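Local coordinates for putative peptidyl-arginine deiminase (Chlorobium tepidum, PDB 1XKN), which probably deiminates guanidinium groups by hydrolysis, acting on agmatine or on arginine in peptides, at residues 157-162 with 172-177; 178-183 with 215-220; 240-245 with 279-284; 273-278 with 299-304. All coordinates share one frame; numbering follows the deposited sequence.

Interaction 1 (157-162 with 172-177)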
loop_
_atom_site.group_PDB
_atom_site.type_symbol
_atom_site.label_atom_id
_atom_site.label_comp_id
_atom_site.label_asym_id
_atom_site.label_seq_id
_atom_site.Cartn_x
_atom_site.Cartn_y
_atom_site.Cartn_z
ATOM N N GLY A 157 0.069 2.287 6.314
ATOM C CA GLY A 157 1.109 1.871 5.393
ATOM C C GLY A 157 1.092 2.666 4.100
ATOM O O GLY A 157 2.132 2.854 3.466
ATOM N N GLY A 158 -0.086 3.136 3.704
ATOM C CA GLY A 158 -0.202 3.894 2.472
ATOM C C GLY A 158 0.330 5.312 2.581
ATOM O O GLY A 158 0.454 6.013 1.572
ATOM N N ALA A 159 0.652 5.734 3.800
ATOM C CA ALA A 159 1.164 7.078 4.037
ATOM C C ALA A 159 2.686 7.153 3.982
ATOM O O ALA A 159 3.267 8.239 4.054
ATOM C CB ALA A 159 0.667 7.592 5.384
ATOM N N ILE A 160 3.335 6.002 3.849
ATOM C CA ILE A 160 4.794 5.962 3.779
ATOM C C ILE A 160 5.246 5.071 2.625
ATOM O O ILE A 160 4.484 4.239 2.137
ATOM C CB ILE A 160 5.419 5.417 5.095
ATOM C CG1 ILE A 160 4.923 3.997 5.364
ATOM C CG2 ILE A 160 5.066 6.334 6.260
ATOM C CD1 ILE A 160 5.670 3.286 6.477
ATOM N N ASP A 161 6.483 5.263 2.177
ATOM C CA ASP A 161 7.053 4.464 1.097
ATOM C C ASP A 161 8.565 4.479 1.292
ATOM O O ASP A 161 9.176 5.544 1.339
ATOM C CB ASP A 161 6.672 5.054 -0.264
ATOM C CG ASP A 161 7.072 4.157 -1.422
ATOM O OD1 ASP A 161 8.211 4.284 -1.911
ATOM O OD2 ASP A 161 6.245 3.314 -1.828
ATOM N N VAL A 162 9.164 3.299 1.419
ATOM C CA VAL A 162 10.605 3.208 1.656
ATOM C C VAL A 162 11.418 2.700 0.467
ATOM O O VAL A 162 10.900 1.989 -0.393
ATOM C CB VAL A 162 10.901 2.303 2.880
ATOM C CG1 VAL A 162 10.165 2.832 4.102
ATOM C CG2 VAL A 162 10.476 0.865 2.590
ATOM N N THR A 172 3.501 15.782 4.213
ATOM C CA THR A 172 3.212 16.630 5.355
ATOM C C THR A 172 1.700 16.647 5.550
ATOM O O THR A 172 1.205 16.631 6.675
ATOM C CB THR A 172 3.726 18.059 5.107
ATOM O OG1 THR A 172 5.158 18.040 5.055
ATOM C CG2 THR A 172 3.275 18.997 6.216
ATOM N N ALA A 173 0.970 16.655 4.439
ATOM C CA ALA A 173 -0.484 16.679 4.484
ATOM C C ALA A 173 -1.064 15.570 5.352
ATOM O O ALA A 173 -2.040 15.784 6.071
ATOM C CB ALA A 173 -1.053 16.584 3.071
ATOM N N CYS A 174 -0.471 14.382 5.298
ATOM C CA CYS A 174 -0.990 13.274 6.085
ATOM C C CYS A 174 -0.333 13.108 7.452
ATOM O O CYS A 174 -1.001 13.224 8.479
ATOM C CB CYS A 174 -0.869 11.968 5.293
ATOM S SG CYS A 174 -1.541 10.517 6.139
ATOM N N LEU A 175 0.971 12.847 7.468
ATOM C CA LEU A 175 1.671 12.634 8.728
ATOM C C LEU A 175 1.719 13.818 9.684
ATOM O O LEU A 175 2.050 13.647 10.855
ATOM C CB LEU A 175 3.086 12.098 8.477
ATOM C CG LEU A 175 3.209 10.579 8.659
ATOM C CD1 LEU A 175 2.296 9.865 7.670
ATOM C CD2 LEU A 175 4.650 10.135 8.467
ATOM N N LEU A 176 1.401 15.017 9.210
ATOM C CA LEU A 176 1.396 16.156 10.115
ATOM C C LEU A 176 -0.027 16.654 10.355
ATOM O O LEU A 176 -0.228 17.685 10.994
ATOM C CB LEU A 176 2.290 17.293 9.597
ATOM C CG LEU A 176 3.801 17.009 9.656
ATOM C CD1 LEU A 176 4.576 18.283 9.349
ATOM C CD2 LEU A 176 4.177 16.498 11.046
ATOM N N ASN A 177 -1.019 15.919 9.859
ATOM C CA ASN A 177 -2.404 16.322 10.080
ATOM C C ASN A 177 -2.736 16.037 11.543
ATOM O O ASN A 177 -2.509 14.933 12.040
ATOM C CB ASN A 177 -3.368 15.541 9.175
ATOM C CG ASN A 177 -4.787 16.092 9.229
ATOM O OD1 ASN A 177 -5.340 16.306 10.305
ATOM N ND2 ASN A 177 -5.380 16.318 8.064
#
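The CA atoms of Ala159 and Cys174 lie 6.9 Å apart where a 3-10 turn, residues 157-159, faces the short helix 172-175. The two elements flank an antiparallel beta hairpin, strands 160-162 and 167-171, within the alpha/beta propeller (pentein) fold of the guanidino-modifying enzymes. No hydrogen bond joins the segments; the contact is apolar and buried. The methyl of Ala159 points at the helix and touches two neighbouring side chains there. Its CB is 3.7 Å from Cys174 SG and 3.6 Å from Leu175 CD1. Cys174 reaches it because SG stands opposite its own backbone N (chi1 -178°), extending from the helix toward the 3-10 turn. Leu175 has an unusual first torsion, chi1 -100°, and splits its branches: CD1 goes to the alanine methyl, while CD2 lies 4.4 Å from Ile160 CG2 in a looser touch. Ile189 of helix 186-197 and Trp204 of strand 201-205 also pack on Leu175, so this leucine joins the hairpin to the next helix and strand. On the other side of the contact, Gly158 N is bonded to Asp97 OD2, and Ala159 O accepts from Thr170 OG1 across the hairpin. The small helix has its own backbone bond, from Leu176 N to Thr172 O at 3.0 Å, and its Cys174 N is held by Thr171 OG1.

Interaction 2 (178-183 with 215-220); sequences PNRNPS and DGHVDD
Arg180 and Asp215 form a salt bridge between two loops of the alpha/beta propeller, one leading into helix 186-197 and the other leading to strand 222-226. NH2 of Arg180 gives a hydrogen bond of 2.9 Å to Asp215 OD2, meeting that oxygen on its anti lone pair, at the edge of the guanidinium. The same oxygen accepts from Asn179 ND2 at 3.1 Å. This second bond is nearly straight, 165° at the hydrogen, but it comes from above the carboxylate plane while staying in the plane of the amide. Asn179 works with both ends of its amide: OD1 takes Arg180 NH2 at 2.8 Å, within the guanidinium plane, so amide, guanidinium and carboxylate are linked in a closed cycle of three hydrogen bonds. Lys126 NZ adds a further salt bridge to OD2, which should strengthen the aspartate's preference for the ionised form. Farther out, Arg180 NE pairs with Glu156 OE1 and NH1 donates to Thr214 O, which together limit rotation of the guanidinium; a bend at chi2, -50°, turns the arginine chain toward these partners. Glu156 also holds the imidazole of His217 through OE2, while Trp123 meets that ring edge-to-face. His217 and the arginine thus share one glutamate, with His217 NE2 4.1 Å from Arg180 NH1 and no bond between them.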
loop_
_atom_site.group_PDB
_atom_site.type_symbol
_atom_site.label_atom_id
_atom_site.label_comp_id
_atom_site.label_asym_id
_atom_site.label_seq_id
_atom_site.Cartn_x
_atom_site.Cartn_y
_atom_site.Cartn_z
ATOM N N PRO A 178 -3.262 17.040 12.261
ATOM C CA PRO A 178 -3.614 16.868 13.673
ATOM C C PRO A 178 -4.583 15.720 13.966
ATOM O O PRO A 178 -4.669 15.264 15.108
ATOM C CB PRO A 178 -4.203 18.226 14.047
ATOM C CG PRO A 178 -3.419 19.164 13.192
ATOM C CD PRO A 178 -3.402 18.451 11.856
ATOM N N ASN A 179 -5.305 15.252 12.951
ATOM C CA ASN A 179 -6.261 14.171 13.172
ATOM C C ASN A 179 -5.627 12.791 13.308
ATOM O O ASN A 179 -6.323 11.812 13.583
ATOM C CB ASN A 179 -7.346 14.137 12.077
ATOM C CG ASN A 179 -6.812 13.751 10.703
ATOM O OD1 ASN A 179 -5.761 13.129 10.577
ATOM N ND2 ASN A 179 -7.565 14.101 9.664
ATOM N N ARG A 180 -4.312 12.700 13.136
ATOM C CA ARG A 180 -3.657 11.403 13.266
ATOM C C ARG A 180 -3.050 11.224 14.656
ATOM O O ARG A 180 -3.486 10.361 15.423
ATOM C CB ARG A 180 -2.585 11.230 12.185
ATOM C CG ARG A 180 -3.138 11.130 10.755
ATOM C CD ARG A 180 -4.262 10.098 10.648
ATOM N NE ARG A 180 -4.394 9.539 9.303
ATOM C CZ ARG A 180 -4.898 10.181 8.253
ATOM N NH1 ARG A 180 -4.963 9.572 7.074
ATOM N NH2 ARG A 180 -5.346 11.422 8.375
ATOM N N ASN A 181 -2.049 12.038 14.974
ATOM C CA ASN A 181 -1.391 11.977 16.279
ATOM C C ASN A 181 -1.375 13.378 16.884
ATOM O O ASN A 181 -0.356 14.069 16.871
ATOM C CB ASN A 181 0.037 11.448 16.123
ATOM C CG ASN A 181 0.076 10.051 15.539
ATOM O OD1 ASN A 181 0.399 9.857 14.364
ATOM N ND2 ASN A 181 -0.270 9.067 16.358
ATOM N N PRO A 182 -2.521 13.815 17.429
ATOM C CA PRO A 182 -2.675 15.136 18.043
ATOM C C PRO A 182 -1.548 15.578 18.973
ATOM O O PRO A 182 -1.103 16.724 18.919
ATOM C CB PRO A 182 -4.000 15.015 18.793
ATOM C CG PRO A 182 -4.774 14.070 17.958
ATOM C CD PRO A 182 -3.751 13.020 17.582
ATOM N N SER A 183 -1.080 14.672 19.823
ATOM C CA SER A 183 -0.040 15.023 20.782
ATOM C C SER A 183 1.388 15.047 20.252
ATOM O O SER A 183 2.284 15.556 20.923
ATOM C CB SER A 183 -0.103 14.081 21.986
ATOM O OG SER A 183 0.329 12.778 21.633
ATOM N N ASP A 215 -6.290 12.316 3.430
ATOM C CA ASP A 215 -5.580 13.553 3.746
ATOM C C ASP A 215 -4.182 13.591 3.141
ATOM O O ASP A 215 -3.224 14.045 3.776
ATOM C CB ASP A 215 -5.496 13.761 5.257
ATOM C CG ASP A 215 -6.861 13.865 5.900
ATOM O OD1 ASP A 215 -7.647 14.748 5.488
ATOM O OD2 ASP A 215 -7.151 13.064 6.812
ATOM N N GLY A 216 -4.064 13.087 1.915
ATOM C CA GLY A 216 -2.792 13.127 1.213
ATOM C C GLY A 216 -1.852 11.935 1.235
ATOM O O GLY A 216 -0.640 12.125 1.284
ATOM N N HIS A 217 -2.373 10.714 1.181
ATOM C CA HIS A 217 -1.487 9.550 1.177
ATOM C C HIS A 217 -0.478 9.627 0.045
ATOM O O HIS A 217 -0.827 9.915 -1.100
ATOM C CB HIS A 217 -2.277 8.255 1.035
ATOM C CG HIS A 217 -2.627 7.623 2.343
ATOM N ND1 HIS A 217 -3.243 6.394 2.431
ATOM C CD2 HIS A 217 -2.449 8.049 3.615
ATOM C CE1 HIS A 217 -3.431 6.090 3.704
ATOM N NE2 HIS A 217 -2.958 7.078 4.442
ATOM N N VAL A 218 0.775 9.342 0.371
ATOM C CA VAL A 218 1.837 9.385 -0.613
ATOM C C VAL A 218 1.623 8.318 -1.681
ATOM O O VAL A 218 1.963 8.530 -2.846
ATOM C CB VAL A 218 3.222 9.181 0.061
ATOM C CG1 VAL A 218 3.383 7.744 0.540
ATOM C CG2 VAL A 218 4.332 9.567 -0.902
ATOM N N ASP A 219 1.024 7.188 -1.306
ATOM C CA ASP A 219 0.827 6.116 -2.280
ATOM C C ASP A 219 -0.209 6.400 -3.372
ATOM O O ASP A 219 -0.577 5.509 -4.135
ATOM C CB ASP A 219 0.556 4.770 -1.575
ATOM C CG ASP A 219 -0.876 4.602 -1.098
ATOM O OD1 ASP A 219 -1.630 5.591 -1.051
ATOM O OD2 ASP A 219 -1.247 3.449 -0.761
ATOM N N ASP A 220 -0.678 7.642 -3.454
ATOM C CA ASP A 220 -1.605 8.020 -4.518
ATOM C C ASP A 220 -0.854 9.030 -5.380
ATOM O O ASP A 220 -1.422 9.621 -6.298
ATOM C CB ASP A 220 -2.878 8.681 -3.969
ATOM C CG ASP A 220 -3.931 7.674 -3.542
ATOM O OD1 ASP A 220 -3.966 6.565 -4.110
ATOM O OD2 ASP A 220 -4.740 8.006 -2.649
#

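Interaction 3 (240-245 with 279-284)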
loop_
_atom_site.group_PDB
_atom_site.type_symbol
_atom_site.label_atom_id
_atom_site.label_comp_id
_atom_site.label_asym_id
_atom_site.label_seq_id
_atom_site.Cartn_x
_atom_site.Cartn_y
_atom_site.Cartn_z
ATOM N N ASP A 240 -6.534 21.485 -14.388
ATOM C CA ASP A 240 -6.927 20.411 -13.488
ATOM C C ASP A 240 -6.513 20.723 -12.053
ATOM O O ASP A 240 -5.450 21.294 -11.817
ATOM C CB ASP A 240 -6.286 19.097 -13.915
ATOM C CG ASP A 240 -6.732 17.938 -13.053
ATOM O OD1 ASP A 240 -7.889 17.498 -13.210
ATOM O OD2 ASP A 240 -5.932 17.478 -12.215
ATOM N N GLU A 241 -7.349 20.324 -11.099
ATOM C CA GLU A 241 -7.092 20.571 -9.684
ATOM C C GLU A 241 -5.779 19.989 -9.155
ATOM O O GLU A 241 -5.198 20.525 -8.209
ATOM C CB GLU A 241 -8.255 20.034 -8.842
ATOM C CG GLU A 241 -9.573 20.780 -9.028
ATOM C CD GLU A 241 -10.038 20.817 -10.474
ATOM O OE1 GLU A 241 -10.087 19.744 -11.120
ATOM O OE2 GLU A 241 -10.365 21.921 -10.968
ATOM N N ASN A 242 -5.309 18.899 -9.753
ATOM C CA ASN A 242 -4.071 18.277 -9.297
ATOM C C ASN A 242 -2.814 18.870 -9.913
ATOM O O ASN A 242 -1.702 18.542 -9.496
ATOM C CB ASN A 242 -4.087 16.771 -9.572
ATOM C CG ASN A 242 -5.146 16.047 -8.769
ATOM O OD1 ASN A 242 -5.324 16.309 -7.575
ATOM N ND2 ASN A 242 -5.843 15.119 -9.411
ATOM N N TYR A 243 -2.982 19.747 -10.897
ATOM C CA TYR A 243 -1.832 20.350 -11.566
ATOM C C TYR A 243 -0.834 20.976 -10.593
ATOM O O TYR A 243 0.330 20.587 -10.553
ATOM C CB TYR A 243 -2.295 21.413 -12.567
ATOM C CG TYR A 243 -1.179 21.945 -13.440
ATOM C CD1 TYR A 243 -0.634 21.160 -14.458
ATOM C CD2 TYR A 243 -0.659 23.226 -13.243
ATOM C CE1 TYR A 243 0.400 21.634 -15.260
ATOM C CE2 TYR A 243 0.379 23.711 -14.043
ATOM C CZ TYR A 243 0.902 22.909 -15.047
ATOM O OH TYR A 243 1.928 23.373 -15.841
ATOM N N LYS A 244 -1.296 21.944 -9.809
ATOM C CA LYS A 244 -0.428 22.632 -8.857
ATOM C C LYS A 244 0.244 21.717 -7.824
ATOM O O LYS A 244 1.472 21.709 -7.703
ATOM C CB LYS A 244 -1.216 23.742 -8.151
ATOM C CG LYS A 244 -0.438 24.522 -7.106
ATOM C CD LYS A 244 -1.263 25.697 -6.606
ATOM C CE LYS A 244 -0.554 26.454 -5.493
ATOM N NZ LYS A 244 -0.386 25.618 -4.274
ATOM N N PRO A 245 -0.545 20.927 -7.076
ATOM C CA PRO A 245 0.012 20.024 -6.061
ATOM C C PRO A 245 1.077 19.074 -6.603
ATOM O O PRO A 245 2.126 18.883 -5.986
ATOM C CB PRO A 245 -1.217 19.270 -5.557
ATOM C CG PRO A 245 -2.326 20.239 -5.773
ATOM C CD PRO A 245 -2.012 20.800 -7.128
ATOM N N GLY A 279 -21.290 12.728 -8.826
ATOM C CA GLY A 279 -20.854 14.108 -8.934
ATOM C C GLY A 279 -19.649 14.456 -8.080
ATOM O O GLY A 279 -19.357 15.633 -7.863
ATOM N N GLU A 280 -18.944 13.438 -7.597
ATOM C CA GLU A 280 -17.773 13.655 -6.754
ATOM C C GLU A 280 -16.494 13.160 -7.418
ATOM O O GLU A 280 -16.470 12.091 -8.028
ATOM C CB GLU A 280 -17.941 12.940 -5.410
ATOM C CG GLU A 280 -19.290 13.175 -4.738
ATOM C CD GLU A 280 -19.389 12.530 -3.366
ATOM O OE1 GLU A 280 -18.694 11.520 -3.119
ATOM O OE2 GLU A 280 -20.179 13.023 -2.533
ATOM N N ARG A 281 -15.433 13.950 -7.292
ATOM C CA ARG A 281 -14.134 13.593 -7.854
ATOM C C ARG A 281 -13.563 12.446 -7.018
ATOM O O ARG A 281 -13.570 12.506 -5.787
ATOM C CB ARG A 281 -13.199 14.811 -7.806
ATOM C CG ARG A 281 -11.820 14.607 -8.437
ATOM C CD ARG A 281 -11.931 14.380 -9.936
ATOM N NE ARG A 281 -10.633 14.303 -10.611
ATOM C CZ ARG A 281 -9.903 15.356 -10.972
ATOM N NH1 ARG A 281 -10.331 16.586 -10.728
ATOM N NH2 ARG A 281 -8.747 15.178 -11.598
ATOM N N LEU A 282 -13.091 11.400 -7.692
ATOM C CA LEU A 282 -12.513 10.240 -7.023
ATOM C C LEU A 282 -10.989 10.300 -7.152
ATOM O O LEU A 282 -10.463 10.780 -8.154
ATOM C CB LEU A 282 -13.055 8.949 -7.642
ATOM C CG LEU A 282 -14.588 8.867 -7.719
ATOM C CD1 LEU A 282 -15.007 7.476 -8.195
ATOM C CD2 LEU A 282 -15.196 9.165 -6.356
ATOM N N PRO A 283 -10.261 9.807 -6.138
ATOM C CA PRO A 283 -8.792 9.811 -6.120
ATOM C C PRO A 283 -8.096 8.754 -6.976
ATOM O O PRO A 283 -7.227 8.026 -6.499
ATOM C CB PRO A 283 -8.476 9.657 -4.637
ATOM C CG PRO A 283 -9.554 8.724 -4.181
ATOM C CD PRO A 283 -10.800 9.242 -4.886
ATOM N N ALA A 284 -8.474 8.684 -8.248
ATOM C CA ALA A 284 -7.882 7.724 -9.173
ATOM C C ALA A 284 -6.422 8.079 -9.443
ATOM O O ALA A 284 -6.105 9.221 -9.781
ATOM C CB ALA A 284 -8.665 7.717 -10.480
#
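Arg281 reaches from the edge of a two-stranded beta hairpin, strands 276-277 and 280-281, to Asp240 and Glu241 in the turn ahead of helix 243-253, and the three make a salt-bridge network. Its CB leaves the backbone toward that turn and passes the ring of Tyr276 from the partner strand. CG stands opposite the backbone N (chi1 -177°), and a bend at chi2 (66°) then swings CD alongside the same ring. From there NE carries the guanidinium outward, away from the hairpin. At the tip the two terminal nitrogens part company. NH1 bonds to Glu241 OE1 at 3.2 Å; the acceptor lies in the guanidinium plane and uses its anti lone pair, but at 136° the bond is well short of straight. NH2 meets Asp240 OD1 at 3.0 Å on the syn lone pair, tilted somewhat from the guanidinium plane. Both carboxylates are turned steeply against the guanidinium, so neither pairs with it in the flat, two-pronged manner. Asn242 ND2 approaches NH2 to 3.6 Å without bonding, donor facing donor, while its OD1 is occupied by Ala210 N. The aspartate has a second task. Its carboxylate forms an Asx turn, a capping bond in the turn that leads into the helix, and the backbone makes a type I turn over the same residues, with Tyr243 N bonded to Asp240 O at 3.1 Å. One carboxylate therefore divides its oxygens: OD1 serves the arginine, while OD2 accepts from Asn242 N at 2.9 Å.

Interaction 4 (273-278 with 299-304); sequences EPVYYD and PTYRCP
Glu273 lies against Cys303 and Pro304 at the protein surface. Its CG is turned beside its own backbone N (chi1 -81°) and the chain beyond is extended, which lays the carboxylate across the proline: OE2 is 3.3 Å from Pro304 CG, and OE1 is 3.6 Å from Cys303 CB. These are packing contacts, not hydrogen bonds. Cys303 holds SG between its backbone N and carbonyl carbon (chi1 72°), a position from which the sulfur caps a backbone N at the start of helix 305-316. SG also lies 3.7 Å from Glu273 N, a buried N-H with no hydrogen-bond partner. Val275 uses one branch: CG2 sits 4.0 Å from Tyr301 CB, its side chain crossing the tyrosine's at about a right angle. Between these two patches a water donates to both backbones, 2.8 Å to Glu273 O and 2.9 Å to Tyr301 O, bridging two segments that share no direct hydrogen bond. The contact joins the approach to strand 276-277 with the loop between strand 295-300 and helix 305-316; Asp306 of that helix accepts from Tyr301 N and Cys303 N, and Arg305 touches Glu273.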
loop_
_atom_site.group_PDB
_atom_site.type_symbol
_atom_site.label_atom_id
_atom_site.label_comp_id
_atom_site.label_asym_id
_atom_site.label_seq_id
_atom_site.Cartn_x
_atom_site.Cartn_y
_atom_site.Cartn_z
ATOM N N GLU A 273 -7.365 10.112 -16.444
ATOM C CA GLU A 273 -8.260 11.197 -16.826
ATOM C C GLU A 273 -9.236 11.257 -15.660
ATOM O O GLU A 273 -9.505 10.242 -15.028
ATOM C CB GLU A 273 -8.996 10.873 -18.124
ATOM C CG GLU A 273 -8.160 11.132 -19.361
ATOM C CD GLU A 273 -8.841 10.677 -20.637
ATOM O OE1 GLU A 273 -10.047 10.351 -20.599
ATOM O OE2 GLU A 273 -8.164 10.667 -21.683
ATOM N N PRO A 274 -9.770 12.445 -15.354
ATOM C CA PRO A 274 -10.715 12.624 -14.248
ATOM C C PRO A 274 -11.786 11.540 -14.114
ATOM O O PRO A 274 -12.447 11.180 -15.088
ATOM C CB PRO A 274 -11.312 13.998 -14.535
ATOM C CG PRO A 274 -10.143 14.734 -15.128
ATOM C CD PRO A 274 -9.576 13.710 -16.088
ATOM N N VAL A 275 -11.938 11.026 -12.895
ATOM C CA VAL A 275 -12.926 9.995 -12.590
ATOM C C VAL A 275 -13.912 10.543 -11.560
ATOM O O VAL A 275 -13.516 11.034 -10.499
ATOM C CB VAL A 275 -12.257 8.717 -12.024
ATOM C CG1 VAL A 275 -13.315 7.666 -11.709
ATOM C CG2 VAL A 275 -11.262 8.167 -13.031
ATOM N N TYR A 276 -15.196 10.454 -11.890
ATOM C CA TYR A 276 -16.268 10.948 -11.033
ATOM C C TYR A 276 -17.359 9.907 -10.825
ATOM O O TYR A 276 -17.500 8.972 -11.610
ATOM C CB TYR A 276 -16.927 12.172 -11.676
ATOM C CG TYR A 276 -16.050 13.393 -11.801
ATOM C CD1 TYR A 276 -15.968 14.318 -10.765
ATOM C CD2 TYR A 276 -15.313 13.631 -12.961
ATOM C CE1 TYR A 276 -15.175 15.456 -10.879
ATOM C CE2 TYR A 276 -14.515 14.764 -13.086
ATOM C CZ TYR A 276 -14.453 15.672 -12.040
ATOM O OH TYR A 276 -13.669 16.795 -12.151
ATOM N N TYR A 277 -18.125 10.090 -9.754
ATOM C CA TYR A 277 -19.276 9.248 -9.433
ATOM C C TYR A 277 -20.106 10.039 -8.431
ATOM O O TYR A 277 -19.561 10.621 -7.493
ATOM C CB TYR A 277 -18.877 7.906 -8.822
ATOM C CG TYR A 277 -20.069 6.983 -8.669
ATOM C CD1 TYR A 277 -20.687 6.420 -9.789
ATOM C CD2 TYR A 277 -20.617 6.717 -7.411
ATOM C CE1 TYR A 277 -21.822 5.620 -9.658
ATOM C CE2 TYR A 277 -21.753 5.919 -7.272
ATOM C CZ TYR A 277 -22.349 5.375 -8.399
ATOM O OH TYR A 277 -23.473 4.586 -8.277
ATOM N N ASP A 278 -21.420 10.055 -8.629
ATOM C CA ASP A 278 -22.316 10.809 -7.758
ATOM C C ASP A 278 -21.901 12.281 -7.732
ATOM O O ASP A 278 -22.123 12.986 -6.749
ATOM C CB ASP A 278 -22.315 10.230 -6.334
ATOM C CG ASP A 278 -23.229 9.027 -6.188
ATOM O OD1 ASP A 278 -23.956 8.703 -7.153
ATOM O OD2 ASP A 278 -23.226 8.398 -5.103
ATOM N N PRO A 299 -3.717 -0.043 -11.248
ATOM C CA PRO A 299 -5.146 0.239 -11.397
ATOM C C PRO A 299 -5.371 1.015 -12.695
ATOM O O PRO A 299 -4.592 1.910 -13.026
ATOM C CB PRO A 299 -5.460 1.074 -10.155
ATOM C CG PRO A 299 -4.179 1.817 -9.916
ATOM C CD PRO A 299 -3.123 0.757 -10.161
ATOM N N THR A 300 -6.410 0.659 -13.444
ATOM C CA THR A 300 -6.707 1.364 -14.685
ATOM C C THR A 300 -8.095 1.981 -14.612
ATOM O O THR A 300 -8.966 1.499 -13.879
ATOM C CB THR A 300 -6.588 0.456 -15.930
ATOM O OG1 THR A 300 -7.441 -0.684 -15.793
ATOM C CG2 THR A 300 -5.143 0.002 -16.111
ATOM N N TYR A 301 -8.295 3.053 -15.374
ATOM C CA TYR A 301 -9.556 3.779 -15.344
ATOM C C TYR A 301 -10.206 4.072 -16.687
ATOM O O TYR A 301 -10.660 5.189 -16.940
ATOM C CB TYR A 301 -9.339 5.070 -14.558
ATOM C CG TYR A 301 -8.967 4.774 -13.128
ATOM C CD1 TYR A 301 -9.942 4.404 -12.210
ATOM C CD2 TYR A 301 -7.634 4.768 -12.715
ATOM C CE1 TYR A 301 -9.614 4.028 -10.922
ATOM C CE2 TYR A 301 -7.286 4.390 -11.416
ATOM C CZ TYR A 301 -8.288 4.019 -10.528
ATOM O OH TYR A 301 -7.981 3.617 -9.254
ATOM N N ARG A 302 -10.250 3.053 -17.536
ATOM C CA ARG A 302 -10.873 3.148 -18.850
ATOM C C ARG A 302 -10.562 4.421 -19.635
ATOM O O ARG A 302 -11.470 5.151 -20.035
ATOM C CB ARG A 302 -12.393 2.996 -18.702
ATOM C CG ARG A 302 -12.798 1.711 -17.994
ATOM C CD ARG A 302 -14.295 1.627 -17.722
ATOM N NE ARG A 302 -14.599 0.476 -16.873
ATOM C CZ ARG A 302 -15.789 0.220 -16.340
ATOM N NH1 ARG A 302 -16.815 1.032 -16.565
ATOM N NH2 ARG A 302 -15.952 -0.848 -15.570
ATOM N N CYS A 303 -9.283 4.690 -19.861
ATOM C CA CYS A 303 -8.895 5.865 -20.631
ATOM C C CYS A 303 -7.572 5.586 -21.334
ATOM O O CYS A 303 -6.866 4.640 -20.990
ATOM C CB CYS A 303 -8.783 7.098 -19.730
ATOM S SG CYS A 303 -7.351 7.116 -18.628
ATOM N N PRO A 304 -7.215 6.407 -22.333
ATOM C CA PRO A 304 -5.964 6.206 -23.069
ATOM C C PRO A 304 -4.680 6.346 -22.264
ATOM O O PRO A 304 -3.607 5.965 -22.731
ATOM C CB PRO A 304 -6.065 7.225 -24.204
ATOM C CG PRO A 304 -6.890 8.315 -23.609
ATOM C CD PRO A 304 -7.962 7.556 -22.871
HETATM O O HOH W 1 -10.366 8.088 -16.591
#

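From the N terminus, interaction 1 closes the short loop round the hairpin of strands 160-162 and 167-171. Interaction 2 opens directly after it, at residue 178, and closes a longer loop containing helix 186-197 and strand 201-205. The two are in series but touch, with a probable hydrogen bond between Gly158 O and Asp219 N. Farther along, interactions 3 and 4 cross, since segment 273-278 lies between the halves of interaction 3 and runs straight into 279-284. Both include a strand of the small hairpin, which interaction 3 ties to the turn before helix 243-253, while interaction 4 ties the approach to it to the loop after strand 295-300. The centres of interactions 2 and 3 are about 18 Å apart.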